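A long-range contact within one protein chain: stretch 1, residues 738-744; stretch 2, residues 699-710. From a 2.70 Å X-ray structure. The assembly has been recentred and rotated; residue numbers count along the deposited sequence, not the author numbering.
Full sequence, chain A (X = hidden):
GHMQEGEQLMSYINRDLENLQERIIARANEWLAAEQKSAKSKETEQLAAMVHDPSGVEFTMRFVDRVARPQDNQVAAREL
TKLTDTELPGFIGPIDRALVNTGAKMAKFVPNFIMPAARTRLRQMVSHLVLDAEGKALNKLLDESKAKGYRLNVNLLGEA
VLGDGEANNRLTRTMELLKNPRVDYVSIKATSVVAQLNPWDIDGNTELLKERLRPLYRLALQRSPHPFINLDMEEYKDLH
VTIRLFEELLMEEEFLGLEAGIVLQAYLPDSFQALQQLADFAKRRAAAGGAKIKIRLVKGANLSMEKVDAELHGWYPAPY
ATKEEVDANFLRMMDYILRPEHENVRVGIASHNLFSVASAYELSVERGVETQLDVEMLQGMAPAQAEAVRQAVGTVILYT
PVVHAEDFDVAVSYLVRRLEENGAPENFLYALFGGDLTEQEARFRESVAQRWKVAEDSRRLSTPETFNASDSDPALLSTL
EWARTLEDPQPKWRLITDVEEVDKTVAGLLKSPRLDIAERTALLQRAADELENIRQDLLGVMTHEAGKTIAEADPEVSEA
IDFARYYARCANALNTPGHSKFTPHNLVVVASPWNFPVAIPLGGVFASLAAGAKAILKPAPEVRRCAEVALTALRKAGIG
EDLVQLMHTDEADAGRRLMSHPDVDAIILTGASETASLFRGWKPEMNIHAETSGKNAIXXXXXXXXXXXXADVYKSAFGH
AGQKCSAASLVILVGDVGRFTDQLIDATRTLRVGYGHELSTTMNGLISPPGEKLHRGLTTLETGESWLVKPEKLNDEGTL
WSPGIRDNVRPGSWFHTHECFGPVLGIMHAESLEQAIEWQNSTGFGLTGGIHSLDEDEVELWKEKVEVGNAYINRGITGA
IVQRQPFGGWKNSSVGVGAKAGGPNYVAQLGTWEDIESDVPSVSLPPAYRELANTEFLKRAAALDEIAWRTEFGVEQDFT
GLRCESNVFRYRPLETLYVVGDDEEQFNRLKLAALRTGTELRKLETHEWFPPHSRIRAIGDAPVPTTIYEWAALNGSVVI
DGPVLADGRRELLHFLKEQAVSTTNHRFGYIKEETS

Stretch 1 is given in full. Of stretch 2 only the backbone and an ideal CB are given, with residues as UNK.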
# COMPACT_ATOMS: atom_id res chain seq x y z
N GLY A 738 -23.75 -4.88 -6.93
CA GLY A 738 -23.84 -6.22 -6.35
C GLY A 738 -23.35 -6.35 -4.91
O GLY A 738 -23.87 -5.72 -3.98
N ARG A 739 -22.39 -7.23 -4.70
CA ARG A 739 -22.02 -7.54 -3.32
C ARG A 739 -21.28 -6.39 -2.63
O ARG A 739 -21.08 -6.47 -1.41
CB ARG A 739 -21.19 -8.81 -3.30
CG ARG A 739 -21.69 -9.87 -4.29
CD ARG A 739 -21.03 -11.22 -4.04
NE ARG A 739 -19.61 -11.09 -3.75
CZ ARG A 739 -18.68 -10.90 -4.68
NH1 ARG A 739 -19.02 -10.81 -5.95
NH2 ARG A 739 -17.41 -10.81 -4.34
N PHE A 740 -20.93 -5.33 -3.37
CA PHE A 740 -20.06 -4.27 -2.85
C PHE A 740 -20.54 -3.73 -1.51
O PHE A 740 -19.79 -3.71 -0.53
CB PHE A 740 -19.96 -3.12 -3.86
CG PHE A 740 -19.10 -1.98 -3.37
CD1 PHE A 740 -17.72 -1.99 -3.57
CD2 PHE A 740 -19.65 -0.91 -2.68
CE1 PHE A 740 -16.91 -0.98 -3.09
CE2 PHE A 740 -18.85 0.10 -2.20
CZ PHE A 740 -17.47 0.06 -2.41
N THR A 741 -21.78 -3.24 -1.46
CA THR A 741 -22.21 -2.52 -0.27
C THR A 741 -22.28 -3.43 0.95
O THR A 741 -21.81 -3.07 2.03
CB THR A 741 -23.56 -1.85 -0.51
OG1 THR A 741 -23.59 -1.30 -1.84
CG2 THR A 741 -23.75 -0.74 0.51
N ASP A 742 -22.86 -4.63 0.79
CA ASP A 742 -22.87 -5.58 1.90
C ASP A 742 -21.46 -5.80 2.43
O ASP A 742 -21.22 -5.73 3.64
CB ASP A 742 -23.47 -6.92 1.47
CG ASP A 742 -24.98 -6.92 1.40
OD1 ASP A 742 -25.67 -6.12 2.10
OD2 ASP A 742 -25.47 -7.78 0.64
N GLN A 743 -20.51 -6.09 1.53
CA GLN A 743 -19.14 -6.38 1.95
C GLN A 743 -18.47 -5.18 2.60
O GLN A 743 -17.73 -5.33 3.59
CB GLN A 743 -18.30 -6.86 0.75
CG GLN A 743 -18.70 -8.22 0.22
CD GLN A 743 -17.97 -9.34 0.92
OE1 GLN A 743 -18.24 -9.64 2.09
NE2 GLN A 743 -17.03 -9.97 0.22
N LEU A 744 -18.67 -3.98 2.04
CA LEU A 744 -18.13 -2.77 2.66
C LEU A 744 -18.66 -2.60 4.07
O LEU A 744 -17.90 -2.28 4.99
CB LEU A 744 -18.48 -1.54 1.82
CG LEU A 744 -18.18 -0.19 2.48
CD1 LEU A 744 -16.69 -0.05 2.72
CD2 LEU A 744 -18.73 0.98 1.68
N UNK A 699 -14.53 6.00 -7.54
CA UNK A 699 -15.64 5.54 -8.36
C UNK A 699 -15.56 4.02 -8.54
O UNK A 699 -14.50 3.47 -8.86
CB UNK A 699 -15.64 6.25 -9.72
N UNK A 700 -16.70 3.35 -8.34
CA UNK A 700 -16.84 1.91 -8.48
C UNK A 700 -17.96 1.67 -9.48
O UNK A 700 -19.12 1.98 -9.20
CB UNK A 700 -17.13 1.23 -7.14
N UNK A 701 -17.62 1.09 -10.61
CA UNK A 701 -18.56 0.77 -11.67
C UNK A 701 -18.87 -0.71 -11.66
O UNK A 701 -18.08 -1.51 -11.15
CB UNK A 701 -18.01 1.19 -13.03
N UNK A 702 -19.98 -1.14 -12.27
CA UNK A 702 -20.32 -2.58 -12.23
C UNK A 702 -19.24 -3.50 -12.77
O UNK A 702 -19.22 -4.68 -12.39
CB UNK A 702 -21.60 -2.83 -13.02
N UNK A 703 -18.31 -2.99 -13.58
CA UNK A 703 -17.22 -3.80 -14.14
C UNK A 703 -16.04 -3.97 -13.17
O UNK A 703 -14.97 -4.40 -13.59
CB UNK A 703 -16.72 -3.16 -15.44
N UNK A 704 -16.21 -3.62 -11.91
CA UNK A 704 -15.15 -3.72 -10.93
C UNK A 704 -15.19 -5.05 -10.23
O UNK A 704 -16.20 -5.74 -10.22
CB UNK A 704 -15.25 -2.58 -9.91
N UNK A 705 -14.05 -5.43 -9.69
CA UNK A 705 -13.99 -6.51 -8.74
C UNK A 705 -14.52 -5.95 -7.43
O UNK A 705 -13.86 -5.13 -6.78
CB UNK A 705 -12.57 -7.07 -8.60
N UNK A 706 -15.72 -6.36 -7.02
CA UNK A 706 -16.31 -5.75 -5.82
C UNK A 706 -15.47 -5.93 -4.58
O UNK A 706 -15.40 -5.01 -3.75
CB UNK A 706 -17.70 -6.33 -5.57
N UNK A 707 -14.81 -7.07 -4.44
CA UNK A 707 -14.05 -7.34 -3.22
C UNK A 707 -12.78 -6.50 -3.16
O UNK A 707 -12.51 -5.83 -2.16
CB UNK A 707 -13.70 -8.83 -3.13
N UNK A 708 -12.01 -6.50 -4.24
CA UNK A 708 -10.86 -5.61 -4.28
C UNK A 708 -11.30 -4.16 -4.10
O UNK A 708 -10.64 -3.39 -3.39
CB UNK A 708 -10.10 -5.78 -5.60
N UNK A 709 -12.45 -3.77 -4.67
CA UNK A 709 -12.91 -2.39 -4.48
C UNK A 709 -13.22 -2.12 -3.02
O UNK A 709 -12.74 -1.11 -2.46
CB UNK A 709 -14.15 -2.11 -5.34
N UNK A 710 -13.93 -3.03 -2.35
CA UNK A 710 -14.26 -2.84 -0.93
C UNK A 710 -12.99 -2.70 -0.09
O UNK A 710 -12.89 -1.81 0.77
CB UNK A 710 -15.10 -4.01 -0.42

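Position 699 is in a strand, and its ideal CB has nothing of stretch 1 within 5.5 Å. Many residues would suit; it is Ile699.

Position 700 is also in the strand, but its CB points toward stretch 1 and lies 4.6 Å from Phe740 CE1. An apolar side chain of modest size fits beside the ring. It is Val700, whose CG2 comes 4.1 Å from Phe740 CE1.

Positions 701 to 704 form a type I beta turn, closed by a 2.9 Å hydrogen bond from the backbone N of 704 to O of 701. Stretch 1 sets no demand at any of the four. At 701 many residues would suit, and a short hydroxyl or carboxylate could accept from the backbone N of 703. It is Thr701, whose OG1 accepts a weak bond of 3.4 Å from the N of 703. At 702, phi of -57° permits proline, and it is Pro702. At 703 the choice is wide; it is Ser703. At 704 it is wide again; it is Ala704.

Position 705 points its CB away from stretch 1 and sits just before a helix. Asp, Asn, Ser or Thr could cap the free amides. It is Asp705. Its OD1 accepts from the backbone N of 708 at 3.1 Å and, weakly, from that of 707 at 2.9 Å.

Position 706 opens the helix with phi of -60°. Its CB points toward stretch 1, 4.0 Å from Phe740 N. A compact residue suits, and proline is allowed because the first turn needs no amide donor. It is Pro706. Its CB lies 4.5 Å from Phe740 CB, and its CG 3.5 Å from Arg739 NH1.

Position 707 has a sideways CB, 4.4 Å from Arg739 NH2 and 4.9 Å from Gln743 NE2. A cation and an amide donor together favour an acceptor: Asp, Glu or perhaps Asn. It is Asp707. Its OD1 accepts a 2.7 Å hydrogen bond from Gln743 NE2. Its OD2 forms a salt bridge with Arg739 NH2, but the modelled 2.2 Å between those atoms is too short, so the exact distance should not be trusted.

Position 708 is out of reach of stretch 1, which leaves the choice wide. It is Leu708.

Position 709 points its CB toward stretch 1, only 3.7 Å from Phe740 CE1. So close to the ring, a small residue is the simplest fit. It is Ala709, with CB at the ring edge, 3.8 Å from Phe740 CE1.

Position 710 has a sideways CB near Phe740, Gln743 and Leu744. An apolar side chain, such as Val or Ile, would suit. It is Val710. Its CG2 lies over one face of the Phe740 ring, 3.5 Å from Phe740 CD1, and is 4.0 Å from Leu744 CB. The same methyl packs 3.8 Å from Gln743 CB.

Stretch 2, residues 699-710: IVTPSADPDLAV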
# COMPACT_ATOMS: atom_id res chain seq x y z
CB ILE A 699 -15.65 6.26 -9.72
CG1 ILE A 699 -15.79 7.77 -9.53
CG2 ILE A 699 -16.74 5.70 -10.59
CD1 ILE A 699 -15.82 8.53 -10.83
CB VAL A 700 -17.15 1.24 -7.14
CG1 VAL A 700 -17.26 -0.31 -7.28
CG2 VAL A 700 -16.12 1.66 -6.10
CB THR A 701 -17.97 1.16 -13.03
OG1 THR A 701 -17.05 0.15 -13.47
CG2 THR A 701 -17.26 2.50 -12.94
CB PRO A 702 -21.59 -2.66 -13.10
CG PRO A 702 -22.18 -1.33 -13.01
CD PRO A 702 -21.02 -0.36 -12.96
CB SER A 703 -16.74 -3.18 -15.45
OG SER A 703 -17.76 -3.22 -16.44
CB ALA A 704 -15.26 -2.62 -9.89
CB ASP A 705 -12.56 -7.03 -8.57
CG ASP A 705 -12.48 -8.23 -7.64
OD1 ASP A 705 -13.16 -8.22 -6.58
OD2 ASP A 705 -11.71 -9.17 -7.94
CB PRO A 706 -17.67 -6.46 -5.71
CG PRO A 706 -17.50 -7.68 -6.46
CD PRO A 706 -16.59 -7.37 -7.60
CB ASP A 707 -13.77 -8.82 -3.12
CG ASP A 707 -15.05 -9.60 -3.05
OD1 ASP A 707 -15.86 -9.36 -2.12
OD2 ASP A 707 -15.29 -10.41 -3.98
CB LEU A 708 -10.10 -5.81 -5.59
CG LEU A 708 -9.57 -7.24 -5.68
CD1 LEU A 708 -8.71 -7.49 -6.90
CD2 LEU A 708 -8.77 -7.53 -4.43
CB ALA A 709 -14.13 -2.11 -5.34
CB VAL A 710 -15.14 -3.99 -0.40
CG1 VAL A 710 -15.05 -4.05 1.12
CG2 VAL A 710 -16.57 -3.82 -0.83
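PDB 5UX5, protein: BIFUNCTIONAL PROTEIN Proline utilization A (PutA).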